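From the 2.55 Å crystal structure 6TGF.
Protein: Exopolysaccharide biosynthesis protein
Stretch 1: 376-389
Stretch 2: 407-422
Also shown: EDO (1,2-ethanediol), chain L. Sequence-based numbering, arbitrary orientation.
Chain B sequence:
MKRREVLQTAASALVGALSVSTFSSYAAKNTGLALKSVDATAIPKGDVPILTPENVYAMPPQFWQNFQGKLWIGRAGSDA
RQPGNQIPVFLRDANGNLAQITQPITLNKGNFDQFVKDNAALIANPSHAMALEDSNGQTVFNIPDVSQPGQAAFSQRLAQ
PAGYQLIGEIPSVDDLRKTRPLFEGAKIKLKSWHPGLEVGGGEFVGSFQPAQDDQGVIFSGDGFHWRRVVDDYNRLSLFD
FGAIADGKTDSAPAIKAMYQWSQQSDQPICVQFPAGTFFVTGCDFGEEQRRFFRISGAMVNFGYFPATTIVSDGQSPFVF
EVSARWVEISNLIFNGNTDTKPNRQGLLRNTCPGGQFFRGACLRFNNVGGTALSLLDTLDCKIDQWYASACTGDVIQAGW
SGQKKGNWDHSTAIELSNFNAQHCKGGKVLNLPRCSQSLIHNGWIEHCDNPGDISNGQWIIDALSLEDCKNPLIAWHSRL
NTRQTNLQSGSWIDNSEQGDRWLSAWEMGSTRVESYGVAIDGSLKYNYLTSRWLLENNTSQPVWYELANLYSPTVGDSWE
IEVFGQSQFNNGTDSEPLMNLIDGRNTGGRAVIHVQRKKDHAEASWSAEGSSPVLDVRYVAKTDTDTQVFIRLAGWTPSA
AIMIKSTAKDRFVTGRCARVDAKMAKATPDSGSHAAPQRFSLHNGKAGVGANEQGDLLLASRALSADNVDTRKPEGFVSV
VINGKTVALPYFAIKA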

ATOM      1  N   LEU B 376     -20.918  -7.163   9.663  1.00 31.08           N
ATOM      2  CA  LEU B 376     -21.641  -6.646  10.857  1.00 31.48           C
ATOM      3  C   LEU B 376     -20.635  -6.259  11.948  1.00 31.51           C
ATOM      4  O   LEU B 376     -19.710  -7.049  12.205  1.00 31.48           O
ATOM      5  CB  LEU B 376     -22.607  -7.729  11.350  1.00 31.74           C
ATOM      6  CG  LEU B 376     -23.557  -7.311  12.471  1.00 32.22           C
ATOM      7  CD1 LEU B 376     -24.491  -6.197  12.019  1.00 32.36           C
ATOM      8  CD2 LEU B 376     -24.356  -8.506  12.966  1.00 32.55           C
ATOM      9  N   ASP B 377     -20.822  -5.086  12.562  1.00 31.70           N
ATOM     10  CA  ASP B 377     -20.000  -4.573  13.692  1.00 31.83           C
ATOM     11  C   ASP B 377     -18.514  -4.726  13.346  1.00 31.54           C
ATOM     12  O   ASP B 377     -17.761  -5.296  14.164  1.00 31.60           O
ATOM     13  CB  ASP B 377     -20.351  -5.298  14.992  1.00 32.32           C
ATOM     14  CG  ASP B 377     -21.795  -5.125  15.428  1.00 32.79           C
ATOM     15  OD1 ASP B 377     -22.397  -4.090  15.081  1.00 32.68           O
ATOM     16  OD2 ASP B 377     -22.304  -6.031  16.115  1.00 33.35           O
ATOM     17  N   THR B 378     -18.115  -4.235  12.171  1.00 31.18           N
ATOM     18  CA  THR B 378     -16.732  -4.334  11.634  1.00 30.84           C
ATOM     19  C   THR B 378     -15.776  -3.549  12.539  1.00 30.94           C
ATOM     20  O   THR B 378     -16.073  -2.375  12.835  1.00 31.11           O
ATOM     21  CB  THR B 378     -16.672  -3.838  10.184  1.00 30.47           C
ATOM     22  OG1 THR B 378     -17.538  -4.664   9.407  1.00 30.46           O
ATOM     23  CG2 THR B 378     -15.276  -3.873   9.608  1.00 30.21           C
ATOM     24  N   LEU B 379     -14.677  -4.185  12.958  1.00 30.92           N
ATOM     25  CA  LEU B 379     -13.578  -3.555  13.738  1.00 31.02           C
ATOM     26  C   LEU B 379     -12.409  -3.212  12.808  1.00 30.91           C
ATOM     27  O   LEU B 379     -11.671  -2.263  13.127  1.00 31.08           O
ATOM     28  CB  LEU B 379     -13.133  -4.513  14.846  1.00 31.17           C
ATOM     29  CG  LEU B 379     -14.116  -4.689  16.000  1.00 31.44           C
ATOM     30  CD1 LEU B 379     -13.618  -5.746  16.972  1.00 31.66           C
ATOM     31  CD2 LEU B 379     -14.354  -3.374  16.725  1.00 31.66           C
ATOM     32  N   ASP B 380     -12.243  -3.969  11.719  1.00 30.91           N
ATOM     33  CA  ASP B 380     -11.166  -3.785  10.709  1.00 30.81           C
ATOM     34  C   ASP B 380     -11.544  -4.568   9.447  1.00 30.48           C
ATOM     35  O   ASP B 380     -11.786  -5.786   9.561  1.00 30.48           O
ATOM     36  CB  ASP B 380      -9.812  -4.230  11.270  1.00 31.21           C
ATOM     37  CG  ASP B 380      -8.629  -3.921  10.368  1.00 31.46           C
ATOM     38  OD1 ASP B 380      -8.286  -2.727  10.240  1.00 31.65           O
ATOM     39  OD2 ASP B 380      -8.061  -4.876   9.797  1.00 31.77           O
ATOM     40  N   CYS B 381     -11.610  -3.889   8.297  1.00 30.10           N
ATOM     41  CA  CYS B 381     -11.988  -4.477   6.984  1.00 29.79           C
ATOM     42  C   CYS B 381     -11.017  -3.994   5.902  1.00 29.49           C
ATOM     43  O   CYS B 381     -11.027  -2.785   5.601  1.00 29.76           O
ATOM     44  CB  CYS B 381     -13.418  -4.107   6.612  1.00 29.85           C
ATOM     45  SG  CYS B 381     -13.972  -4.792   5.030  1.00 29.91           S
ATOM     46  N   LYS B 382     -10.209  -4.908   5.360  1.00 29.05           N
ATOM     47  CA  LYS B 382      -9.287  -4.656   4.222  1.00 28.78           C
ATOM     48  C   LYS B 382      -9.783  -5.454   3.015  1.00 28.47           C
ATOM     49  O   LYS B 382      -9.759  -6.695   3.079  1.00 28.35           O
ATOM     50  CB  LYS B 382      -7.848  -5.027   4.598  1.00 28.99           C
ATOM     51  CG  LYS B 382      -7.025  -3.881   5.169  1.00 29.23           C
ATOM     52  CD  LYS B 382      -6.179  -4.259   6.364  1.00 29.52           C
ATOM     53  CE  LYS B 382      -5.652  -3.050   7.104  1.00 29.75           C
ATOM     54  NZ  LYS B 382      -5.244  -3.385   8.488  1.00 30.07           N
ATOM     55  N   ILE B 383     -10.241  -4.755   1.973  1.00 28.22           N
ATOM     56  CA  ILE B 383     -10.651  -5.356   0.670  1.00 28.04           C
ATOM     57  C   ILE B 383      -9.794  -4.717  -0.427  1.00 28.06           C
ATOM     58  O   ILE B 383     -10.075  -3.566  -0.802  1.00 27.94           O
ATOM     59  CB  ILE B 383     -12.166  -5.192   0.427  1.00 27.93           C
ATOM     60  CG1 ILE B 383     -12.969  -5.375   1.720  1.00 27.85           C
ATOM     61  CG2 ILE B 383     -12.624  -6.148  -0.668  1.00 28.02           C
ATOM     62  CD1 ILE B 383     -14.471  -5.320   1.543  1.00 27.94           C
ATOM     63  N   ASP B 384      -8.766  -5.439  -0.884  1.00 28.31           N
ATOM     64  CA  ASP B 384      -7.788  -4.992  -1.911  1.00 28.66           C
ATOM     65  C   ASP B 384      -8.017  -5.791  -3.199  1.00 29.14           C
ATOM     66  O   ASP B 384      -8.448  -6.956  -3.100  1.00 29.17           O
ATOM     67  CB  ASP B 384      -6.351  -5.158  -1.410  1.00 28.64           C
ATOM     68  CG  ASP B 384      -5.300  -4.612  -2.363  1.00 28.80           C
ATOM     69  OD1 ASP B 384      -5.389  -3.419  -2.714  1.00 28.76           O
ATOM     70  OD2 ASP B 384      -4.406  -5.389  -2.753  1.00 28.99           O
ATOM     71  N   GLN B 385      -7.737  -5.180  -4.356  1.00 29.64           N
ATOM     72  CA  GLN B 385      -7.827  -5.818  -5.698  1.00 30.18           C
ATOM     73  C   GLN B 385      -9.152  -6.577  -5.826  1.00 30.20           C
ATOM     74  O   GLN B 385      -9.113  -7.815  -5.927  1.00 30.17           O
ATOM     75  CB  GLN B 385      -6.645  -6.763  -5.920  1.00 30.65           C
ATOM     76  CG  GLN B 385      -5.348  -6.053  -6.270  1.00 31.14           C
ATOM     77  CD  GLN B 385      -4.347  -7.015  -6.859  1.00 31.75           C
ATOM     78  OE1 GLN B 385      -4.088  -7.009  -8.061  1.00 32.46           O
ATOM     79  NE2 GLN B 385      -3.793  -7.869  -6.014  1.00 31.82           N
ATOM     80  N   TRP B 386     -10.280  -5.863  -5.811  1.00 30.37           N
ATOM     81  CA  TRP B 386     -11.628  -6.453  -6.029  1.00 30.55           C
ATOM     82  C   TRP B 386     -12.310  -5.756  -7.209  1.00 31.32           C
ATOM     83  O   TRP B 386     -12.127  -4.535  -7.370  1.00 31.20           O
ATOM     84  CB  TRP B 386     -12.486  -6.410  -4.759  1.00 30.08           C
ATOM     85  CG  TRP B 386     -12.712  -5.047  -4.183  1.00 29.69           C
ATOM     86  CD1 TRP B 386     -11.880  -4.361  -3.349  1.00 29.43           C
ATOM     87  CD2 TRP B 386     -13.870  -4.213  -4.367  1.00 29.64           C
ATOM     88  NE1 TRP B 386     -12.434  -3.158  -3.005  1.00 29.38           N
ATOM     89  CE2 TRP B 386     -13.654  -3.038  -3.614  1.00 29.50           C
ATOM     90  CE3 TRP B 386     -15.060  -4.339  -5.092  1.00 29.78           C
ATOM     91  CZ2 TRP B 386     -14.579  -1.996  -3.578  1.00 29.52           C
ATOM     92  CZ3 TRP B 386     -15.976  -3.310  -5.051  1.00 29.89           C
ATOM     93  CH2 TRP B 386     -15.738  -2.156  -4.304  1.00 29.72           C
ATOM     94  N   TYR B 387     -13.054  -6.527  -8.002  1.00 32.23           N
ATOM     95  CA  TYR B 387     -13.708  -6.085  -9.259  1.00 33.17           C
ATOM     96  C   TYR B 387     -15.171  -6.547  -9.230  1.00 33.31           C
ATOM     97  O   TYR B 387     -15.422  -7.701  -8.841  1.00 33.29           O
ATOM     98  CB  TYR B 387     -12.915  -6.612 -10.460  1.00 33.97           C
ATOM     99  CG  TYR B 387     -11.428  -6.359 -10.389  1.00 34.46           C
ATOM    100  CD1 TYR B 387     -10.593  -7.186  -9.652  1.00 34.59           C
ATOM    101  CD2 TYR B 387     -10.852  -5.286 -11.049  1.00 34.90           C
ATOM    102  CE1 TYR B 387      -9.229  -6.955  -9.574  1.00 34.74           C
ATOM    103  CE2 TYR B 387      -9.489  -5.041 -10.982  1.00 35.14           C
ATOM    104  CZ  TYR B 387      -8.674  -5.878 -10.241  1.00 35.10           C
ATOM    105  OH  TYR B 387      -7.331  -5.647 -10.169  1.00 35.65           O
ATOM    106  N   ALA B 388     -16.101  -5.656  -9.585  1.00 33.60           N
ATOM    107  CA  ALA B 388     -17.555  -5.931  -9.683  1.00 33.89           C
ATOM    108  C   ALA B 388     -18.047  -5.553 -11.085  1.00 34.38           C
ATOM    109  O   ALA B 388     -17.842  -4.392 -11.485  1.00 34.30           O
ATOM    110  CB  ALA B 388     -18.298  -5.177  -8.608  1.00 33.84           C
ATOM    111  N   SER B 389     -18.655  -6.505 -11.801  1.00 34.95           N
ATOM    112  CA  SER B 389     -19.189  -6.331 -13.178  1.00 35.66           C
ATOM    113  C   SER B 389     -20.668  -6.723 -13.224  1.00 36.04           C
ATOM    114  O   SER B 389     -20.978  -7.896 -12.934  1.00 36.03           O
ATOM    115  CB  SER B 389     -18.395  -7.126 -14.181  1.00 36.02           C
ATOM    116  OG  SER B 389     -19.117  -7.278 -15.395  1.00 36.73           O
ATOM    117  N   ASN B 407     -22.144   1.662  21.980  1.00 61.93           N
ATOM    118  CA  ASN B 407     -21.605   0.291  21.800  1.00 60.36           C
ATOM    119  C   ASN B 407     -21.411   0.027  20.295  1.00 57.84           C
ATOM    120  O   ASN B 407     -20.433   0.571  19.735  1.00 57.45           O
ATOM    121  CB  ASN B 407     -22.490  -0.722  22.537  1.00 61.20           C
ATOM    122  CG  ASN B 407     -21.697  -1.748  23.321  1.00 61.77           C
ATOM    123  OD1 ASN B 407     -20.469  -1.729  23.321  1.00 61.86           O
ATOM    124  ND2 ASN B 407     -22.392  -2.641  24.005  1.00 62.05           N
ATOM    125  N   TRP B 408     -22.298  -0.752  19.665  1.00 55.03           N
ATOM    126  CA  TRP B 408     -22.175  -1.209  18.254  1.00 52.58           C
ATOM    127  C   TRP B 408     -23.173  -0.455  17.370  1.00 50.40           C
ATOM    128  O   TRP B 408     -24.229  -1.026  17.046  1.00 50.32           O
ATOM    129  CB  TRP B 408     -22.366  -2.728  18.182  1.00 52.89           C
ATOM    130  CG  TRP B 408     -21.579  -3.448  19.231  1.00 53.34           C
ATOM    131  CD1 TRP B 408     -22.007  -3.813  20.474  1.00 53.89           C
ATOM    132  CD2 TRP B 408     -20.199  -3.843  19.148  1.00 53.13           C
ATOM    133  NE1 TRP B 408     -20.996  -4.427  21.163  1.00 53.87           N
ATOM    134  CE2 TRP B 408     -19.875  -4.460  20.375  1.00 53.44           C
ATOM    135  CE3 TRP B 408     -19.214  -3.746  18.158  1.00 52.46           C
ATOM    136  CZ2 TRP B 408     -18.606  -4.977  20.633  1.00 53.25           C
ATOM    137  CZ3 TRP B 408     -17.961  -4.258  18.413  1.00 52.49           C
ATOM    138  CH2 TRP B 408     -17.664  -4.866  19.634  1.00 52.87           C
ATOM    139  N   ASP B 409     -22.834   0.781  16.991  1.00 47.91           N
ATOM    140  CA  ASP B 409     -23.700   1.677  16.177  1.00 46.17           C
ATOM    141  C   ASP B 409     -22.916   2.244  14.984  1.00 44.10           C
ATOM    142  O   ASP B 409     -23.363   3.274  14.436  1.00 43.92           O
ATOM    143  CB  ASP B 409     -24.286   2.796  17.045  1.00 46.47           C
ATOM    144  CG  ASP B 409     -23.256   3.761  17.612  1.00 46.38           C
ATOM    145  OD1 ASP B 409     -22.053   3.432  17.575  1.00 45.99           O
ATOM    146  OD2 ASP B 409     -23.667   4.837  18.089  1.00 46.32           O
ATOM    147  N   HIS B 410     -21.808   1.607  14.582  1.00 41.71           N
ATOM    148  CA  HIS B 410     -20.960   2.055  13.444  1.00 39.83           C
ATOM    149  C   HIS B 410     -19.998   0.946  13.000  1.00 38.06           C
ATOM    150  O   HIS B 410     -19.976  -0.122  13.643  1.00 38.02           O
ATOM    151  CB  HIS B 410     -20.213   3.347  13.807  1.00 39.80           C
ATOM    152  CG  HIS B 410     -19.146   3.178  14.835  1.00 39.96           C
ATOM    153  ND1 HIS B 410     -19.430   2.932  16.164  1.00 40.43           N
ATOM    154  CD2 HIS B 410     -17.800   3.241  14.742  1.00 39.82           C
ATOM    155  CE1 HIS B 410     -18.305   2.837  16.842  1.00 40.44           C
ATOM    156  NE2 HIS B 410     -17.289   3.023  15.992  1.00 40.12           N
ATOM    157  N   SER B 411     -19.255   1.208  11.919  1.00 36.07           N
ATOM    158  CA  SER B 411     -18.166   0.358  11.371  1.00 34.76           C
ATOM    159  C   SER B 411     -16.829   1.088  11.551  1.00 33.51           C
ATOM    160  O   SER B 411     -16.844   2.332  11.590  1.00 33.63           O
ATOM    161  CB  SER B 411     -18.426   0.022   9.924  1.00 34.62           C
ATOM    162  OG  SER B 411     -19.684  -0.622   9.769  1.00 34.80           O
ATOM    163  N   THR B 412     -15.722   0.347  11.660  1.00 32.19           N
ATOM    164  CA  THR B 412     -14.375   0.894  11.983  1.00 31.40           C
ATOM    165  C   THR B 412     -13.323   0.321  11.027  1.00 30.48           C
ATOM    166  O   THR B 412     -13.421  -0.870  10.678  1.00 30.45           O
ATOM    167  CB  THR B 412     -14.011   0.611  13.447  1.00 31.53           C
ATOM    168  OG1 THR B 412     -15.028   1.186  14.268  1.00 31.67           O
ATOM    169  CG2 THR B 412     -12.661   1.170  13.844  1.00 31.53           C
ATOM    170  N   ALA B 413     -12.356   1.158  10.634  1.00 29.71           N
ATOM    171  CA  ALA B 413     -11.121   0.788   9.902  1.00 29.07           C
ATOM    172  C   ALA B 413     -11.464  -0.023   8.646  1.00 28.42           C
ATOM    173  O   ALA B 413     -10.922  -1.136   8.486  1.00 28.46           O
ATOM    174  CB  ALA B 413     -10.191   0.039  10.824  1.00 29.16           C
ATOM    175  N   ILE B 414     -12.332   0.523   7.789  1.00 27.69           N
ATOM    176  CA  ILE B 414     -12.639  -0.026   6.435  1.00 27.15           C
ATOM    177  C   ILE B 414     -11.598   0.547   5.468  1.00 26.64           C
ATOM    178  O   ILE B 414     -11.515   1.785   5.368  1.00 26.58           O
ATOM    179  CB  ILE B 414     -14.077   0.319   5.986  1.00 27.18           C
ATOM    180  CG1 ILE B 414     -15.126   0.022   7.065  1.00 27.30           C
ATOM    181  CG2 ILE B 414     -14.402  -0.366   4.664  1.00 27.09           C
ATOM    182  CD1 ILE B 414     -15.661  -1.390   7.067  1.00 27.27           C
ATOM    183  N   GLU B 415     -10.825  -0.313   4.798  1.00 26.13           N
ATOM    184  CA  GLU B 415      -9.798   0.101   3.805  1.00 25.82           C
ATOM    185  C   GLU B 415     -10.068  -0.611   2.474  1.00 25.36           C
ATOM    186  O   GLU B 415      -9.687  -1.791   2.345  1.00 25.29           O
ATOM    187  CB  GLU B 415      -8.392  -0.186   4.337  1.00 25.98           C
ATOM    188  CG  GLU B 415      -7.289   0.288   3.408  1.00 26.10           C
ATOM    189  CD  GLU B 415      -5.895   0.263   4.008  1.00 26.35           C
ATOM    190  OE1 GLU B 415      -5.015   0.953   3.466  1.00 26.51           O
ATOM    191  OE2 GLU B 415      -5.691  -0.451   5.011  1.00 26.63           O
ATOM    192  N   LEU B 416     -10.712   0.087   1.534  1.00 24.91           N
ATOM    193  CA  LEU B 416     -10.970  -0.390   0.148  1.00 24.69           C
ATOM    194  C   LEU B 416      -9.897   0.201  -0.769  1.00 24.63           C
ATOM    195  O   LEU B 416      -9.758   1.438  -0.779  1.00 24.61           O
ATOM    196  CB  LEU B 416     -12.367   0.050  -0.298  1.00 24.61           C
ATOM    197  CG  LEU B 416     -13.500  -0.196   0.697  1.00 24.61           C
ATOM    198  CD1 LEU B 416     -14.782   0.457   0.210  1.00 24.75           C
ATOM    199  CD2 LEU B 416     -13.713  -1.684   0.933  1.00 24.55           C
ATOM    200  N   SER B 417      -9.170  -0.642  -1.507  1.00 24.66           N
ATOM    201  CA  SER B 417      -8.028  -0.219  -2.362  1.00 24.86           C
ATOM    202  C   SER B 417      -7.994  -1.009  -3.677  1.00 25.13           C
ATOM    203  O   SER B 417      -8.368  -2.199  -3.668  1.00 25.03           O
ATOM    204  CB  SER B 417      -6.730  -0.346  -1.610  1.00 24.78           C
ATOM    205  OG  SER B 417      -6.525  -1.681  -1.172  1.00 24.72           O
ATOM    206  N   ASN B 418      -7.562  -0.349  -4.759  1.00 25.54           N
ATOM    207  CA  ASN B 418      -7.260  -0.963  -6.081  1.00 26.02           C
ATOM    208  C   ASN B 418      -8.481  -1.752  -6.566  1.00 26.35           C
ATOM    209  O   ASN B 418      -8.337  -2.960  -6.827  1.00 26.40           O
ATOM    210  CB  ASN B 418      -6.006  -1.840  -6.011  1.00 26.11           C
ATOM    211  CG  ASN B 418      -4.788  -1.084  -5.526  1.00 26.16           C
ATOM    212  OD1 ASN B 418      -4.480  -0.005  -6.029  1.00 26.33           O
ATOM    213  ND2 ASN B 418      -4.086  -1.641  -4.553  1.00 26.12           N
ATOM    214  N   PHE B 419      -9.637  -1.091  -6.685  1.00 26.80           N
ATOM    215  CA  PHE B 419     -10.920  -1.721  -7.091  1.00 27.29           C
ATOM    216  C   PHE B 419     -11.473  -1.042  -8.348  1.00 28.12           C
ATOM    217  O   PHE B 419     -11.072   0.094  -8.664  1.00 28.16           O
ATOM    218  CB  PHE B 419     -11.930  -1.702  -5.940  1.00 27.01           C
ATOM    219  CG  PHE B 419     -12.331  -0.339  -5.430  1.00 26.82           C
ATOM    220  CD1 PHE B 419     -11.642   0.259  -4.388  1.00 26.67           C
ATOM    221  CD2 PHE B 419     -13.418   0.332  -5.967  1.00 26.90           C
ATOM    222  CE1 PHE B 419     -12.016   1.506  -3.911  1.00 26.62           C
ATOM    223  CE2 PHE B 419     -13.792   1.579  -5.487  1.00 26.83           C
ATOM    224  CZ  PHE B 419     -13.092   2.164  -4.459  1.00 26.68           C
ATOM    225  N   ASN B 420     -12.370  -1.746  -9.045  1.00 29.06           N
ATOM    226  CA  ASN B 420     -13.020  -1.280 -10.297  1.00 30.03           C
ATOM    227  C   ASN B 420     -14.425  -1.891 -10.382  1.00 30.68           C
ATOM    228  O   ASN B 420     -14.523  -3.122 -10.541  1.00 30.66           O
ATOM    229  CB  ASN B 420     -12.155  -1.605 -11.519  1.00 30.33           C
ATOM    230  CG  ASN B 420     -12.777  -1.148 -12.821  1.00 30.72           C
ATOM    231  OD1 ASN B 420     -13.553  -1.880 -13.428  1.00 31.11           O
ATOM    232  ND2 ASN B 420     -12.435   0.050 -13.265  1.00 30.90           N
ATOM    233  N   ALA B 421     -15.465  -1.056 -10.264  1.00 31.52           N
ATOM    234  CA  ALA B 421     -16.892  -1.434 -10.399  1.00 32.40           C
ATOM    235  C   ALA B 421     -17.424  -0.919 -11.742  1.00 33.61           C
ATOM    236  O   ALA B 421     -17.351   0.304 -11.971  1.00 33.73           O
ATOM    237  CB  ALA B 421     -17.684  -0.883  -9.241  1.00 32.23           C
ATOM    238  N   GLN B 422     -17.931  -1.822 -12.590  1.00 34.85           N
ATOM    239  CA  GLN B 422     -18.427  -1.517 -13.961  1.00 35.98           C
ATOM    240  C   GLN B 422     -19.892  -1.950 -14.100  1.00 36.75           C
ATOM    241  O   GLN B 422     -20.209  -3.093 -13.716  1.00 36.62           O
ATOM    242  CB  GLN B 422     -17.588  -2.240 -15.017  1.00 36.55           C
ATOM    243  CG  GLN B 422     -16.130  -1.805 -15.057  1.00 36.76           C
ATOM    244  CD  GLN B 422     -15.921  -0.439 -15.665  1.00 37.31           C
ATOM    245  OE1 GLN B 422     -16.574  -0.056 -16.636  1.00 38.05           O
ATOM    246  NE2 GLN B 422     -14.982   0.305 -15.104  1.00 37.18           N
TER
HETATM  247  C1  EDO L 809      -8.821  -2.628  16.304  1.00 72.93           C
HETATM  248  O1  EDO L 809      -8.189  -2.494  15.047  1.00 72.76           O
HETATM  249  C2  EDO L 809      -9.743  -1.509  16.610  1.00 73.17           C
HETATM  250  O2  EDO L 809     -10.647  -1.219  15.560  1.00 73.02           O
HETATM  251  O   HOH W   1     -19.864  -3.304  10.060  1.00 29.62           O
HETATM  252  O   HOH W   2      -8.397  -1.202   7.943  1.00 32.43           O

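The first rule of this contact is register. Two runs of parallel bridges, Cys 381 with Ile 414 through Asp 384 with Ser 417, then Tyr 387 with Asn 420 through Ser 389 with Gln 422, keep step and turn their corners together, Gln 385 CA 4.9 Å from Asn 418 CA. The contact buries 1226 Å², both sides summed.

Backbone-to-backbone bonds make up nine of the eleven hydrogen bonds across the stretches. Cys 381 uses both its polar backbone atoms: its N donates to Ala 413 O (2.8 Å) and its O accepts from Glu 415 N (2.6 Å). Ile 383 repeats the pattern, N to Glu 415 O at 3.0 Å and O from Ser 417 N at 3.1 Å. Past the corner Ala 388 resumes it, its N bonding Asn 420 O (3.1 Å) and its O receiving Gln 422 N (2.8 Å).

Apolar or small side chains meet on one buried face. Cys 381 CB lies 3.6 Å from Ile 414 CD1. Two pairs match in kind: branched Ile 383 CD1 reaches Leu 416 CD2 at 3.8 Å, and small Ala 388 and Ala 421 set their CB atoms 4.4 Å apart where the backbones come close, CA to CA 4.6 Å. Just past the corner, Trp 386 buries the most area: its broad ring gives Phe 419 CB a face to sit over, 3.3 Å from the five-membered ring centroid, while the Phe 419 ring lies nearly parallel to the six-membered ring but slid aside, with little overlap.

Polar side chains occupy the other face. Asp 384 suits its place because OD1 can accept twice, from Ser 417 OG (2.6 Å) and Asn 418 ND2 (2.9 Å). Lys 382 NZ makes a weak hydrogen bond, part of a salt bridge, to Asp 380 OD2 (3.4 Å); Glu 415 OE2, 4.6 Å from Lys 382 NZ, is beyond a salt bridge.

Each water bridges backbone to side chain: Thr 378 N to Ser 411 OG, and Ala 413 O to Asp 380 OD1.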